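Local coordinates for putative major capsid protein (Cafeteriavirus-dependent mavirus, PDB 6G44), which probably forms the outer shell of the virophage particle, as a double jelly-roll capsid protein that associates in threes, at residues Asp149-Ile154 with Glu417-Ala422; Glu374-Tyr379 with Lys389-Phe394; Met334-Val339 with Phe473-Asn478; Gly314-His319 with Thr455-Glu460. All coordinates share one frame; numbering follows the deposited sequence. Where two conformers were deposited one is given.

How the interactions relate
Three of the contacts, interactions 2, 3 and 4, lie wholly in the C-terminal half of the double jelly-roll, whereas interaction 1 ties a loop of the N-terminal half to it. Interaction 2, whose two helices follow each other closely in the chain, sits within the long excursions spanned by the other three. Interactions 1 and 2 have centres about 15 Å apart and meet through a salt bridge between Glu150 and Lys389. Interactions 1 and 4, about 16 Å apart, touch where Phe420 of the first packs on Arg316 and Pro459 of the second. Interactions 3 and 4, about 24 Å apart, lie in the two sheets of the C-terminal half, yet Val339 reaches the Phe456 ring.

Interaction 1: Asp149-Ile154 with Glu417-Ala422; sequences DEYNKI and EAIFGA
Lys153 runs out obliquely along the side of Ile419 before ending on a backbone carbonyl. Its CB lies 4.0 Å from CG1 of Ile419, and CG and CD keep to the same branch. At CE the surroundings turn polar, with Ala418 O nearby. A bend at the last torsion (chi4 144°) then brings NZ of Lys153 to 2.7 Å from Ala418 O, a bond that meets the oxygen from above its carbonyl plane. The same ammonium also donates to Lys416 O, so it is gripped by two carbonyls, of Lys416 and Ala418, where the chain passes from helix 411-417 into the loop.

Tyr151 and Gly421 form a single beta bridge at the middle of the contact, where a loop of the N-terminal half of this double jelly-roll protein meets the loop leading into strand 425-428 of the C-terminal half. Asn152 N gives its hydrogen to Phe420 O at 2.8 Å, almost along the C=O axis. The Asn152 side chain adds a return bond: Phe420 N to Asn152 OD1 is 2.9 Å and nearly straight (173°), the N-H coming from well above the amide plane. ND2 of Asn152 uses a water to reach Ala418 O, and it also donates to Gln352. The Asn152 amide stands at right angles to the Phe420 ring beside it. Farther along, Ala422 N donates to Glu150 O at 2.9 Å. CB of Tyr151 rests on CG2 of Ile419 at 3.7 Å, while at the tip of the ring the Tyr151 hydroxyl is hydrogen-bonded to Ser392 and Arg390.

Interaction 2: Glu374-Tyr379 with Lys389-Phe394; sequences EQQQLY and KRFSCF. With SO4 (sulfate ion), chain Z.
An aromatic cluster of Tyr379, Phe391 and Phe394 holds helix 375-384 against the short helix 391-394. The Tyr379 ring is the middle member, and both of its neighbours meet it edge-to-face, in opposite senses. Phe391 turns an edge to the Tyr379 face, with CD1 of Phe391 3.5 Å from CG of Tyr379. Tyr379 in turn points its own edge at the face of Phe394, and its CA lies over that face as a CH-pi contact 4.0 Å from the Phe394 ring centroid. At the tip of the tyrosine, OH donates to Lys389 O at 2.8 Å, in the carbonyl plane and on a lone pair, which holds the hydroxyl at the start of the short helix. Phe391, over one face, and Phe394, met by the ring's edge, restrict its rotation.

Gln376, bent at chi2, lays its NE2 over the centre of the Phe391 ring, 3.2 Å from CZ of that ring. Helix 375-384 starts with a capping box: Gln377 N donates to Glu374 OE1, and Glu374 N to Gln377 OE1 on a lone pair. In the C-terminal jelly-roll, strands 355-363 and 425-428 back these helices through Leu378 and Phe394.

Arg390, the N-cap residue of the short helix, binds a sulfate, probably from the crystallisation liquor, with its backbone N and its side chain: NE reaches sulfate O1 at 2.9 Å and NH2 reaches O2. Lys389 NZ, salt-bridged to Glu150, donates to sulfate O3 at 2.9 Å. Ser172 of a neighbouring subunit holds the same ion, which thus sits at a subunit interface.

Interaction 3: Met334-Val339 with Phe473-Asn478; sequences MFAVMV and FSIRDN
The ring of Phe473 meets Ala336 O at its edge, near the ring plane, while the methyl of Met338 approaches obliquely, CE lying 4.0 Å from CE1 of Phe473. The Phe335 ring, on the other side of the sheet, has Phe473 O obliquely beside it, 3.7 Å from CD1 of Phe335, and lies close to parallel with the ring of Phe428 in strand 425-428.

Four backbone bonds lock the register. Phe473 N to Ala336 O is the straightest, 2.8 Å at 173° and in the carbonyl plane; Ala336 N returns to Phe473 O. Met334 and Ile475 also bond both ways, less evenly: Ile475 N is 2.8 Å from Met334 O, Met334 N 3.2 Å from Ile475 O. Between these two hydrogen-bonded pairs, Phe335 and Ser474 form a non-hydrogen-bonded pair.

On the face carrying Ala336 and Phe473, Met334 and Ile475 run side by side, with CD1 of Ile475 4.0 Å from CB of Met334. Leu129 of helix 123-130 covers Ala336, Met338 and Phe473. On the opposite face, Ser474 hydrogen-bonds to Glu296. Such an antiparallel pair, flanked by strands 425-428 and 286-305, is the interior of one sheet of the C-terminal jelly-roll.

Interaction 4: Gly314-His319 with Thr455-Glu460; sequences GERNKH and TFVTPE. With SO4 (sulfate ion), chain B.
Here strand 319-328, an outermost strand of a four-stranded antiparallel sheet of the C-terminal jelly-roll, begins alongside the end of strand 448-457. His319 and Phe456 make one antiparallel hydrogen-bonded pair: Phe456 N to His319 O is 2.8 Å and His319 N to Phe456 O is 2.9 Å, both in the carbonyl planes. Toward Arg316 and Thr458 the chains part, and side chains and water take over.

With CG between the backbone N and the carbonyl carbon (chi1 59°), the Phe456 ring is brought under CB of His319, which lies over its face as a CH-pi contact 3.8 Å from the ring centroid; the two rings themselves meet only obliquely. The imidazole crosses Thr458 at about a right angle, and its NE2 is held by Asn305.

Arg316, bent at chi3 (70°), spreads its guanidinium across Val457. CG2 of Val457 sits over the centre of that face, 3.6 Å from CZ of Arg316. NH2 of Arg316 donates to Thr458 O at 3.0 Å, within the guanidinium plane but nearly perpendicular to the carbonyl plane. A water at the same edge links NE to Thr458 O, so Arg316 reaches this carbonyl both directly and through water, and Asn305 adds a further bond to it; Arg316 NH1 turns to Gly396. A second water joins Asn317 O to Thr458 N.

A sulfate, probably from the crystallisation liquor, is held between the Asn317 side-chain amide and the backbone N-H of Lys318, and also by Lys307. Lys318 N donates to sulfate O4 at 2.9 Å, and Asn317 ND2 reaches sulfate O3 at 2.8 Å.

Interaction 1: Asp149-Ile154 with Glu417-Ala422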
# COMPACT_ATOMS: atom_id res chain seq x y z
N ASP C 149 -16.03 -0.68 -7.96
CA ASP C 149 -17.08 -0.16 -7.09
C ASP C 149 -17.38 -1.11 -5.93
O ASP C 149 -17.50 -2.33 -6.09
CB ASP C 149 -18.39 0.00 -7.84
CG ASP C 149 -18.34 1.06 -8.92
OD1 ASP C 149 -17.65 2.06 -8.76
OD2 ASP C 149 -19.06 0.90 -9.93
N GLU C 150 -17.51 -0.53 -4.73
CA GLU C 150 -17.87 -1.30 -3.55
C GLU C 150 -19.36 -1.35 -3.31
O GLU C 150 -19.85 -2.33 -2.74
CB GLU C 150 -17.17 -0.73 -2.32
CG GLU C 150 -15.65 -0.82 -2.40
CD GLU C 150 -14.94 0.34 -3.09
OE1 GLU C 150 -15.64 1.28 -3.56
OE2 GLU C 150 -13.69 0.29 -3.16
N TYR C 151 -20.06 -0.27 -3.69
CA TYR C 151 -21.49 -0.12 -3.41
C TYR C 151 -22.27 0.13 -4.71
O TYR C 151 -21.69 0.45 -5.74
CB TYR C 151 -21.75 0.96 -2.36
CG TYR C 151 -20.90 0.77 -1.13
CD1 TYR C 151 -21.17 -0.23 -0.21
CD2 TYR C 151 -19.76 1.52 -0.93
CE1 TYR C 151 -20.35 -0.44 0.87
CE2 TYR C 151 -18.92 1.31 0.15
CZ TYR C 151 -19.22 0.31 1.04
OH TYR C 151 -18.36 0.11 2.10
N ASN C 152 -23.59 0.02 -4.62
CA ASN C 152 -24.41 0.08 -5.81
C ASN C 152 -24.84 1.50 -6.22
O ASN C 152 -25.58 1.64 -7.20
CB ASN C 152 -25.62 -0.86 -5.66
CG ASN C 152 -26.69 -0.31 -4.74
OD1 ASN C 152 -26.46 0.56 -3.91
ND2 ASN C 152 -27.89 -0.88 -4.87
N LYS C 153 -24.41 2.51 -5.48
CA LYS C 153 -24.61 3.92 -5.81
C LYS C 153 -23.36 4.70 -5.49
O LYS C 153 -22.64 4.40 -4.51
CB LYS C 153 -25.74 4.53 -5.01
CG LYS C 153 -27.11 3.95 -5.25
CD LYS C 153 -28.14 4.87 -4.63
CE LYS C 153 -29.55 4.36 -4.75
NZ LYS C 153 -30.20 4.76 -3.49
N ILE C 154 -23.13 5.75 -6.27
CA ILE C 154 -22.00 6.66 -6.09
C ILE C 154 -22.56 8.06 -5.95
O ILE C 154 -23.42 8.45 -6.75
CB ILE C 154 -21.05 6.60 -7.31
CG1 ILE C 154 -20.37 5.24 -7.40
CG2 ILE C 154 -20.03 7.73 -7.27
CD1 ILE C 154 -19.80 4.92 -8.78
N GLU C 417 -33.27 6.08 -0.99
CA GLU C 417 -32.00 6.51 -0.41
C GLU C 417 -31.08 5.37 0.01
O GLU C 417 -29.91 5.62 0.28
CB GLU C 417 -32.26 7.45 0.76
CG GLU C 417 -32.95 8.73 0.28
CD GLU C 417 -33.13 9.78 1.35
OE1 GLU C 417 -32.35 9.79 2.32
OE2 GLU C 417 -34.06 10.60 1.20
N ALA C 418 -31.59 4.15 0.06
CA ALA C 418 -30.79 3.02 0.54
C ALA C 418 -29.69 2.68 -0.47
O ALA C 418 -29.90 2.71 -1.70
CB ALA C 418 -31.66 1.80 0.75
N ILE C 419 -28.53 2.36 0.08
CA ILE C 419 -27.36 1.91 -0.68
C ILE C 419 -26.94 0.55 -0.18
O ILE C 419 -26.90 0.33 1.04
CB ILE C 419 -26.21 2.91 -0.52
CG1 ILE C 419 -26.61 4.26 -1.12
CG2 ILE C 419 -24.94 2.40 -1.24
CD1 ILE C 419 -25.68 5.38 -0.83
N PHE C 420 -26.61 -0.34 -1.11
CA PHE C 420 -26.20 -1.72 -0.83
C PHE C 420 -24.82 -2.03 -1.34
O PHE C 420 -24.33 -1.40 -2.30
CB PHE C 420 -27.21 -2.73 -1.39
CG PHE C 420 -28.56 -2.59 -0.78
CD1 PHE C 420 -29.49 -1.69 -1.30
CD2 PHE C 420 -28.91 -3.34 0.33
CE1 PHE C 420 -30.73 -1.53 -0.69
CE2 PHE C 420 -30.15 -3.18 0.94
CZ PHE C 420 -31.05 -2.28 0.42
N GLY C 421 -24.18 -3.01 -0.71
CA GLY C 421 -22.96 -3.54 -1.30
C GLY C 421 -23.19 -4.02 -2.71
O GLY C 421 -24.29 -4.50 -3.06
N ALA C 422 -22.16 -3.94 -3.55
CA ALA C 422 -22.31 -4.34 -4.94
C ALA C 422 -22.65 -5.82 -5.08
O ALA C 422 -23.26 -6.23 -6.07
CB ALA C 422 -21.06 -4.03 -5.74
O HOH W 1 -30.04 0.83 -3.84

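Interaction 2: Glu374-Tyr379 with Lys389-Phe394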
# COMPACT_ATOMS: atom_id res chain seq x y z
N GLU C 374 -21.53 -19.74 6.42
CA GLU C 374 -22.34 -18.54 6.39
C GLU C 374 -21.56 -17.47 5.60
O GLU C 374 -20.46 -17.72 5.11
CB GLU C 374 -22.80 -18.09 7.79
CG GLU C 374 -21.92 -18.44 9.00
CD GLU C 374 -20.59 -17.71 9.06
OE1 GLU C 374 -20.21 -17.04 8.09
OE2 GLU C 374 -19.91 -17.80 10.11
N GLN C 375 -22.14 -16.29 5.49
CA GLN C 375 -21.63 -15.29 4.54
C GLN C 375 -20.20 -14.87 4.83
O GLN C 375 -19.38 -14.72 3.89
CB GLN C 375 -22.57 -14.08 4.47
CG GLN C 375 -22.28 -13.18 3.30
CD GLN C 375 -23.33 -12.11 3.13
OE1 GLN C 375 -23.70 -11.40 4.07
NE2 GLN C 375 -23.79 -11.97 1.90
N GLN C 376 -19.85 -14.67 6.09
CA GLN C 376 -18.48 -14.29 6.46
C GLN C 376 -17.48 -15.38 6.06
O GLN C 376 -16.42 -15.08 5.53
CB GLN C 376 -18.37 -14.01 7.96
CG GLN C 376 -17.01 -13.45 8.35
CD GLN C 376 -16.75 -12.04 7.79
OE1 GLN C 376 -15.66 -11.73 7.29
NE2 GLN C 376 -17.74 -11.19 7.88
N GLN C 377 -17.85 -16.65 6.24
CA GLN C 377 -16.97 -17.73 5.82
C GLN C 377 -16.88 -17.80 4.32
O GLN C 377 -15.83 -18.15 3.79
CB GLN C 377 -17.46 -19.05 6.40
CG GLN C 377 -17.33 -19.13 7.91
CD GLN C 377 -18.14 -20.28 8.50
OE1 GLN C 377 -19.35 -20.36 8.31
NE2 GLN C 377 -17.47 -21.20 9.22
N LEU C 378 -17.97 -17.54 3.61
CA LEU C 378 -17.93 -17.49 2.13
C LEU C 378 -16.98 -16.38 1.65
O LEU C 378 -16.25 -16.55 0.67
CB LEU C 378 -19.32 -17.32 1.55
CG LEU C 378 -20.25 -18.54 1.76
CD1 LEU C 378 -21.63 -18.15 1.28
CD2 LEU C 378 -19.75 -19.79 1.08
N TYR C 379 -17.00 -15.25 2.34
CA TYR C 379 -16.05 -14.17 2.06
C TYR C 379 -14.62 -14.62 2.29
O TYR C 379 -13.72 -14.34 1.48
CB TYR C 379 -16.39 -12.96 2.93
CG TYR C 379 -15.41 -11.81 2.85
CD1 TYR C 379 -15.34 -11.04 1.70
CD2 TYR C 379 -14.59 -11.47 3.91
CE1 TYR C 379 -14.48 -9.96 1.62
CE2 TYR C 379 -13.73 -10.39 3.84
CZ TYR C 379 -13.66 -9.66 2.68
OH TYR C 379 -12.81 -8.56 2.59
N LYS C 389 -11.85 -7.25 -2.42
CA LYS C 389 -12.70 -6.17 -1.94
C LYS C 389 -13.19 -6.39 -0.52
O LYS C 389 -13.15 -7.51 -0.00
CB LYS C 389 -13.91 -5.95 -2.86
CG LYS C 389 -13.53 -5.63 -4.30
CD LYS C 389 -12.63 -4.42 -4.42
CE LYS C 389 -13.31 -3.12 -4.02
NZ LYS C 389 -12.36 -1.99 -3.96
N ARG C 390 -13.63 -5.30 0.09
CA ARG C 390 -14.11 -5.28 1.49
C ARG C 390 -15.38 -6.13 1.67
O ARG C 390 -16.14 -6.36 0.72
CB ARG C 390 -14.37 -3.86 1.95
CG ARG C 390 -15.53 -3.18 1.23
CD ARG C 390 -15.68 -1.70 1.51
NE ARG C 390 -14.57 -0.94 0.96
CZ ARG C 390 -14.51 0.37 1.00
NH1 ARG C 390 -15.48 1.05 1.55
NH2 ARG C 390 -13.49 1.03 0.43
N PHE C 391 -15.62 -6.56 2.91
CA PHE C 391 -16.76 -7.41 3.21
C PHE C 391 -18.11 -6.73 2.89
O PHE C 391 -19.03 -7.39 2.39
CB PHE C 391 -16.72 -7.86 4.68
CG PHE C 391 -17.85 -8.79 5.05
CD1 PHE C 391 -18.01 -10.01 4.40
CD2 PHE C 391 -18.76 -8.44 6.03
CE1 PHE C 391 -19.06 -10.88 4.72
CE2 PHE C 391 -19.80 -9.30 6.34
CZ PHE C 391 -19.94 -10.50 5.70
N SER C 392 -18.23 -5.43 3.16
CA SER C 392 -19.48 -4.68 2.90
C SER C 392 -19.82 -4.61 1.40
O SER C 392 -20.98 -4.40 1.08
CB SER C 392 -19.43 -3.27 3.48
OG SER C 392 -18.37 -2.53 2.97
N CYS C 393 -18.84 -4.81 0.52
CA CYS C 393 -19.12 -4.95 -0.91
C CYS C 393 -19.65 -6.34 -1.17
O CYS C 393 -20.80 -6.49 -1.61
CB CYS C 393 -17.83 -4.70 -1.66
SG CYS C 393 -17.88 -5.09 -3.42
N PHE C 394 -18.84 -7.34 -0.83
CA PHE C 394 -19.21 -8.75 -0.99
C PHE C 394 -20.57 -9.11 -0.45
O PHE C 394 -21.34 -9.82 -1.08
CB PHE C 394 -18.14 -9.61 -0.30
CG PHE C 394 -18.39 -11.08 -0.38
CD1 PHE C 394 -19.17 -11.73 0.58
CD2 PHE C 394 -17.83 -11.83 -1.39
CE1 PHE C 394 -19.39 -13.08 0.53
CE2 PHE C 394 -18.06 -13.20 -1.46
CZ PHE C 394 -18.83 -13.81 -0.50
S SO4 Z . -11.40 -2.17 -0.39
O1 SO4 Z . -12.78 -2.55 -0.68
O2 SO4 Z . -11.35 -0.84 0.19
O3 SO4 Z . -10.62 -2.19 -1.67
O4 SO4 Z . -10.80 -3.17 0.54

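Interaction 3: Met334-Val339 with Phe473-Asn478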
# COMPACT_ATOMS: atom_id res chain seq x y z
N MET C 334 -10.07 -23.58 -10.97
CA MET C 334 -10.86 -22.71 -10.11
C MET C 334 -12.24 -22.50 -10.71
O MET C 334 -12.42 -22.59 -11.92
CB MET C 334 -10.15 -21.35 -9.90
CG MET C 334 -10.75 -20.49 -8.77
SD MET C 334 -9.89 -18.92 -8.46
CE MET C 334 -8.36 -19.47 -7.75
N PHE C 335 -13.19 -22.20 -9.84
CA PHE C 335 -14.52 -21.82 -10.19
C PHE C 335 -14.85 -20.46 -9.61
O PHE C 335 -14.27 -20.05 -8.60
CB PHE C 335 -15.53 -22.85 -9.62
CG PHE C 335 -15.36 -24.21 -10.21
CD1 PHE C 335 -16.02 -24.51 -11.39
CD2 PHE C 335 -14.54 -25.16 -9.61
CE1 PHE C 335 -15.88 -25.75 -11.98
CE2 PHE C 335 -14.41 -26.43 -10.21
CZ PHE C 335 -15.08 -26.69 -11.38
N ALA C 336 -15.80 -19.78 -10.24
CA ALA C 336 -16.31 -18.50 -9.72
C ALA C 336 -17.83 -18.52 -9.80
O ALA C 336 -18.40 -18.87 -10.85
CB ALA C 336 -15.75 -17.31 -10.48
N VAL C 337 -18.48 -18.13 -8.71
CA VAL C 337 -19.94 -18.09 -8.62
C VAL C 337 -20.36 -16.66 -8.41
O VAL C 337 -19.84 -15.97 -7.52
CB VAL C 337 -20.43 -18.95 -7.44
CG1 VAL C 337 -21.96 -18.94 -7.37
CG2 VAL C 337 -19.91 -20.36 -7.56
N MET C 338 -21.33 -16.20 -9.20
CA MET C 338 -21.89 -14.87 -9.01
C MET C 338 -23.34 -14.89 -9.44
O MET C 338 -23.70 -15.67 -10.32
CB MET C 338 -21.06 -13.81 -9.74
CG MET C 338 -21.24 -13.58 -11.21
SD MET C 338 -20.29 -12.10 -11.75
CE MET C 338 -18.70 -12.82 -11.96
N VAL C 339 -24.15 -14.04 -8.82
CA VAL C 339 -25.56 -13.88 -9.16
C VAL C 339 -25.76 -12.44 -9.60
O VAL C 339 -25.64 -11.54 -8.78
CB VAL C 339 -26.44 -14.24 -7.96
CG1 VAL C 339 -27.92 -14.03 -8.31
CG2 VAL C 339 -26.20 -15.68 -7.51
N PHE C 473 -18.60 -19.98 -13.45
CA PHE C 473 -17.52 -19.94 -14.42
C PHE C 473 -16.43 -20.90 -14.01
O PHE C 473 -16.22 -21.13 -12.82
CB PHE C 473 -16.89 -18.56 -14.49
CG PHE C 473 -17.83 -17.50 -14.95
CD1 PHE C 473 -18.60 -16.80 -14.04
CD2 PHE C 473 -17.95 -17.20 -16.30
CE1 PHE C 473 -19.47 -15.80 -14.44
CE2 PHE C 473 -18.86 -16.20 -16.71
CZ PHE C 473 -19.60 -15.51 -15.78
N SER C 474 -15.76 -21.49 -15.00
CA SER C 474 -14.52 -22.25 -14.75
C SER C 474 -13.33 -21.44 -15.21
O SER C 474 -13.42 -20.72 -16.20
CB SER C 474 -14.50 -23.59 -15.45
OG SER C 474 -14.64 -23.41 -16.84
N ILE C 475 -12.22 -21.61 -14.50
CA ILE C 475 -10.94 -21.06 -14.91
C ILE C 475 -10.04 -22.25 -15.06
O ILE C 475 -9.72 -22.92 -14.07
CB ILE C 475 -10.38 -20.04 -13.89
CG1 ILE C 475 -11.39 -18.90 -13.71
CG2 ILE C 475 -9.04 -19.51 -14.38
CD1 ILE C 475 -12.10 -18.85 -12.39
N ARG C 476 -9.63 -22.56 -16.29
CA ARG C 476 -8.80 -23.73 -16.56
C ARG C 476 -7.36 -23.34 -16.92
O ARG C 476 -7.14 -22.37 -17.66
CB ARG C 476 -9.36 -24.55 -17.71
CG ARG C 476 -10.59 -25.36 -17.35
CD ARG C 476 -10.96 -26.20 -18.56
NE ARG C 476 -11.90 -27.26 -18.20
CZ ARG C 476 -13.22 -27.15 -18.27
NH1 ARG C 476 -13.96 -28.21 -17.92
NH2 ARG C 476 -13.82 -26.04 -18.66
N ASP C 477 -6.42 -24.15 -16.45
CA ASP C 477 -5.02 -23.99 -16.83
C ASP C 477 -4.90 -24.42 -18.30
O ASP C 477 -5.39 -25.48 -18.71
CB ASP C 477 -4.13 -24.83 -15.93
CG ASP C 477 -4.19 -24.41 -14.45
OD1 ASP C 477 -4.60 -23.28 -14.14
OD2 ASP C 477 -3.78 -25.20 -13.60
N ASN C 478 -4.26 -23.57 -19.09
CA ASN C 478 -4.27 -23.69 -20.54
C ASN C 478 -3.02 -23.01 -21.05
O ASN C 478 -2.69 -21.89 -20.63
CB ASN C 478 -5.52 -23.03 -21.07
CG ASN C 478 -5.68 -23.19 -22.56
OD1 ASN C 478 -5.76 -24.30 -23.05
ND2 ASN C 478 -5.78 -22.08 -23.27

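Interaction 4: Gly314-His319 with Thr455-Glu460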
# COMPACT_ATOMS: atom_id res chain seq x y z
N GLY C 314 -31.88 -10.37 8.68
CA GLY C 314 -32.32 -11.76 8.72
C GLY C 314 -33.71 -11.97 8.15
O GLY C 314 -34.10 -13.11 7.91
N GLU C 315 -34.46 -10.89 7.97
CA GLU C 315 -35.78 -10.97 7.33
C GLU C 315 -35.75 -10.74 5.83
O GLU C 315 -36.76 -10.93 5.18
CB GLU C 315 -36.77 -10.00 7.98
CG GLU C 315 -37.18 -10.43 9.39
CD GLU C 315 -38.22 -9.52 10.04
OE1 GLU C 315 -38.93 -8.73 9.34
OE2 GLU C 315 -38.34 -9.61 11.29
N ARG C 316 -34.63 -10.31 5.25
CA ARG C 316 -34.59 -10.14 3.79
C ARG C 316 -34.93 -11.48 3.12
O ARG C 316 -34.51 -12.56 3.60
CB ARG C 316 -33.20 -9.67 3.34
CG ARG C 316 -32.85 -8.26 3.81
CD ARG C 316 -31.46 -7.84 3.32
NE ARG C 316 -31.47 -7.62 1.89
CZ ARG C 316 -30.45 -7.12 1.21
NH1 ARG C 316 -29.28 -6.93 1.83
NH2 ARG C 316 -30.56 -6.89 -0.10
N ASN C 317 -35.69 -11.42 2.03
CA ASN C 317 -36.10 -12.64 1.34
C ASN C 317 -34.88 -13.42 0.87
O ASN C 317 -33.98 -12.82 0.29
CB ASN C 317 -36.99 -12.34 0.15
CG ASN C 317 -38.29 -11.69 0.55
OD1 ASN C 317 -38.43 -10.47 0.59
ND2 ASN C 317 -39.28 -12.53 0.87
N LYS C 318 -34.84 -14.71 1.15
CA LYS C 318 -33.72 -15.58 0.80
C LYS C 318 -34.09 -16.30 -0.47
O LYS C 318 -34.86 -17.27 -0.42
CB LYS C 318 -33.40 -16.57 1.91
CG LYS C 318 -33.09 -15.92 3.26
CD LYS C 318 -32.67 -16.94 4.30
CE LYS C 318 -33.16 -16.63 5.70
NZ LYS C 318 -32.63 -15.36 6.29
N HIS C 319 -33.59 -15.81 -1.60
CA HIS C 319 -33.81 -16.40 -2.92
C HIS C 319 -32.83 -17.53 -3.17
O HIS C 319 -31.69 -17.46 -2.73
CB HIS C 319 -33.64 -15.34 -3.99
CG HIS C 319 -34.60 -14.21 -3.84
ND1 HIS C 319 -35.95 -14.37 -4.07
CD2 HIS C 319 -34.42 -12.93 -3.44
CE1 HIS C 319 -36.55 -13.21 -3.84
NE2 HIS C 319 -35.65 -12.33 -3.45
N THR C 455 -27.90 -19.29 -2.33
CA THR C 455 -28.94 -18.57 -1.62
C THR C 455 -28.48 -17.12 -1.51
O THR C 455 -27.31 -16.86 -1.12
CB THR C 455 -29.18 -19.20 -0.23
OG1 THR C 455 -29.44 -20.61 -0.37
CG2 THR C 455 -30.35 -18.54 0.46
N PHE C 456 -29.35 -16.18 -1.83
CA PHE C 456 -28.92 -14.79 -1.98
C PHE C 456 -30.02 -13.81 -1.70
O PHE C 456 -31.22 -14.12 -1.77
CB PHE C 456 -28.34 -14.56 -3.38
CG PHE C 456 -29.31 -14.87 -4.50
CD1 PHE C 456 -29.41 -16.17 -5.00
CD2 PHE C 456 -30.13 -13.88 -5.03
CE1 PHE C 456 -30.30 -16.45 -6.04
CE2 PHE C 456 -31.01 -14.16 -6.06
CZ PHE C 456 -31.10 -15.45 -6.54
N VAL C 457 -29.60 -12.59 -1.40
CA VAL C 457 -30.51 -11.46 -1.17
C VAL C 457 -30.32 -10.40 -2.26
O VAL C 457 -29.21 -10.19 -2.79
CB VAL C 457 -30.32 -10.84 0.23
CG1 VAL C 457 -30.68 -11.83 1.32
CG2 VAL C 457 -28.89 -10.31 0.44
N THR C 458 -31.42 -9.71 -2.57
CA THR C 458 -31.46 -8.75 -3.67
C THR C 458 -31.94 -7.39 -3.17
O THR C 458 -32.65 -7.31 -2.15
CB THR C 458 -32.41 -9.26 -4.77
OG1 THR C 458 -33.69 -9.48 -4.17
CG2 THR C 458 -31.91 -10.56 -5.38
N PRO C 459 -31.57 -6.31 -3.86
CA PRO C 459 -31.87 -4.97 -3.38
C PRO C 459 -33.23 -4.38 -3.75
O PRO C 459 -33.50 -3.23 -3.38
CB PRO C 459 -30.76 -4.15 -4.00
CG PRO C 459 -30.54 -4.81 -5.31
CD PRO C 459 -30.66 -6.27 -5.02
N GLU C 460 -34.09 -5.11 -4.45
CA GLU C 460 -35.37 -4.53 -4.88
C GLU C 460 -36.32 -4.26 -3.70
O GLU C 460 -36.32 -4.96 -2.69
CB GLU C 460 -36.05 -5.40 -5.93
CG GLU C 460 -35.48 -5.24 -7.34
CD GLU C 460 -34.12 -5.87 -7.51
OE1 GLU C 460 -33.85 -6.89 -6.85
OE2 GLU C 460 -33.34 -5.36 -8.33
S SO4 B . -38.28 -15.82 2.48
O1 SO4 B . -39.07 -15.01 3.43
O2 SO4 B . -38.76 -17.22 2.43
O3 SO4 B . -38.48 -15.25 1.13
O4 SO4 B . -36.85 -15.84 2.94
O HOH W 2 -33.84 -8.08 0.29
O HOH W 3 -33.79 -10.48 -1.13